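Local atomic coordinates of cadherin-5 (Gallus gallus, PDB entry 3PPE), a protein that mediates calcium-dependent homophilic adhesion between endothelial cells and helps couple actin filaments to their junctions. Residues G159-A164 against A195-R200. Numbering follows the deposited sequence.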
loop_
_atom_site.group_PDB
_atom_site.type_symbol
_atom_site.label_atom_id
_atom_site.label_comp_id
_atom_site.label_asym_id
_atom_site.label_seq_id
_atom_site.Cartn_x
_atom_site.Cartn_y
_atom_site.Cartn_z
ATOM N N GLY A 159 14.487 28.950 19.442
ATOM C CA GLY A 159 14.000 30.306 19.159
ATOM C C GLY A 159 14.347 31.347 20.222
ATOM O O GLY A 159 13.875 32.492 20.149
ATOM N N VAL A 160 15.179 30.983 21.188
ATOM C CA VAL A 160 15.643 31.950 22.189
ATOM C C VAL A 160 16.772 32.827 21.619
ATOM O O VAL A 160 17.746 32.322 21.052
ATOM C CB VAL A 160 16.045 31.272 23.508
ATOM C CG1 VAL A 160 16.508 32.320 24.603
ATOM C CG2 VAL A 160 14.854 30.419 24.061
ATOM N N ILE A 161 16.588 34.135 21.769
ATOM C CA ILE A 161 17.551 35.142 21.296
ATOM C C ILE A 161 18.399 35.612 22.474
ATOM O O ILE A 161 17.882 35.874 23.558
ATOM C CB ILE A 161 16.818 36.315 20.586
ATOM C CG1 ILE A 161 15.980 35.762 19.418
ATOM C CG2 ILE A 161 17.796 37.417 20.094
ATOM C CD1 ILE A 161 15.233 36.812 18.650
ATOM N N PHE A 162 19.710 35.697 22.243
ATOM C CA PHE A 162 20.711 36.046 23.254
ATOM C C PHE A 162 21.597 37.151 22.713
ATOM O O PHE A 162 21.790 37.234 21.497
ATOM C CB PHE A 162 21.619 34.845 23.538
ATOM C CG PHE A 162 20.907 33.630 24.054
ATOM C CD1 PHE A 162 20.410 32.655 23.170
ATOM C CD2 PHE A 162 20.796 33.411 25.422
ATOM C CE1 PHE A 162 19.745 31.519 23.673
ATOM C CE2 PHE A 162 20.155 32.262 25.938
ATOM C CZ PHE A 162 19.629 31.320 25.063
ATOM N N THR A 163 22.183 37.962 23.614
ATOM C CA THR A 163 23.190 38.950 23.202
ATOM C C THR A 163 24.405 38.183 22.665
ATOM O O THR A 163 24.808 37.172 23.246
ATOM C CB THR A 163 23.631 39.893 24.384
ATOM O OG1 THR A 163 24.177 39.088 25.424
ATOM C CG2 THR A 163 22.419 40.719 24.943
ATOM N N ALA A 164 24.955 38.675 21.550
ATOM C CA ALA A 164 26.122 38.098 20.873
ATOM C C ALA A 164 27.414 38.833 21.211
ATOM O O ALA A 164 28.486 38.387 20.823
ATOM C CB ALA A 164 25.939 38.092 19.346
ATOM N N ALA A 195 10.549 36.559 10.282
ATOM C CA ALA A 195 9.902 37.595 11.079
ATOM C C ALA A 195 10.912 38.638 11.548
ATOM O O ALA A 195 12.118 38.480 11.357
ATOM C CB ALA A 195 9.183 36.978 12.268
ATOM N N THR A 196 10.410 39.705 12.163
ATOM C CA THR A 196 11.272 40.759 12.700
ATOM C C THR A 196 11.190 40.743 14.201
ATOM O O THR A 196 10.106 40.539 14.784
ATOM C CB THR A 196 10.786 42.162 12.186
ATOM O OG1 THR A 196 10.761 42.152 10.756
ATOM C CG2 THR A 196 11.683 43.312 12.615
ATOM N N VAL A 197 12.339 40.980 14.823
ATOM C CA VAL A 197 12.429 41.172 16.252
ATOM C C VAL A 197 12.972 42.570 16.500
ATOM O O VAL A 197 14.074 42.885 16.083
ATOM C CB VAL A 197 13.350 40.163 16.956
ATOM C CG1 VAL A 197 13.068 40.168 18.451
ATOM C CG2 VAL A 197 13.139 38.748 16.396
ATOM N N ILE A 198 12.181 43.372 17.185
ATOM C CA ILE A 198 12.632 44.679 17.645
ATOM C C ILE A 198 13.112 44.500 19.073
ATOM O O ILE A 198 12.352 44.096 19.960
ATOM C CB ILE A 198 11.511 45.714 17.547
ATOM C CG1 ILE A 198 11.121 45.889 16.072
ATOM C CG2 ILE A 198 11.979 47.069 18.117
ATOM C CD1 ILE A 198 9.700 46.439 15.924
ATOM N N ILE A 199 14.397 44.757 19.275
ATOM C CA ILE A 199 15.018 44.589 20.579
ATOM C C ILE A 199 15.496 45.968 21.060
ATOM O O ILE A 199 16.396 46.575 20.465
ATOM C CB ILE A 199 16.199 43.643 20.495
ATOM C CG1 ILE A 199 15.707 42.232 20.142
ATOM C CG2 ILE A 199 16.996 43.643 21.853
ATOM C CD1 ILE A 199 16.746 41.358 19.558
ATOM N N ARG A 200 14.879 46.458 22.119
ATOM C CA ARG A 200 15.261 47.740 22.697
ATOM C C ARG A 200 16.333 47.525 23.753
ATOM O O ARG A 200 16.235 46.607 24.558
ATOM C CB ARG A 200 14.039 48.393 23.354
ATOM C CG ARG A 200 13.044 48.925 22.374
ATOM C CD ARG A 200 11.719 49.251 23.035
ATOM N NE ARG A 200 11.844 49.476 24.479
ATOM C CZ ARG A 200 11.343 48.674 25.416
ATOM N NH1 ARG A 200 10.661 47.595 25.072
ATOM N NH2 ARG A 200 11.526 48.958 26.697
#
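Ile161 packs against Val197 and Ile199 across the interior of the second extracellular cadherin domain, EC2. The domain is a Greek-key beta sandwich. Strand 160-163 belongs to one sheet, beside strands 122-129 and 153-155. Strand 194-202 belongs to the facing sheet, between strands 108-114 and 175-184. The two strands face each other through side chains, and no hydrogen bond joins them. The CA atoms of Ile161 and Val197, the nearest across the pair, are 9.4 Å apart, far beyond the spacing of neighbours within a sheet.

The contact is wholly apolar. All three residues are buried and point their CB toward the opposite strand. Ile161 is modelled in two conformers. The contacts are those of one, so its exact methyl distances are less certain. In this conformer Ile161 uses both of its branches. Its longer branch sets CG1 beside the backbone N (chi1 -57°) and then runs fully extended, which carries CD1 outward to meet Val197 tip to tip. There CD1 touches both methyls of the valine, and Val197 CG1 lies 4.0 Å from Ile161 CD1. The short branch, CG2, serves Ile199, whose side chain crosses that of Ile161 at a slant.

Residues of neighbouring strands add to the core. Val126 touches both Ile161 and Val197, as does Ile178, while Phe153 lies against Ile161 and Ile199. The backbone of Ile161 is hydrogen-bonded to Val123 and Thr124 of strand 122-129.

The branch toward Ile199 is the looser, with Ile161 CG2 4.1 Å from Ile199 CD1. The closest approach between the two segments in this conformer is Ile161 CD1 to Val197 CG2, at 3.6 Å.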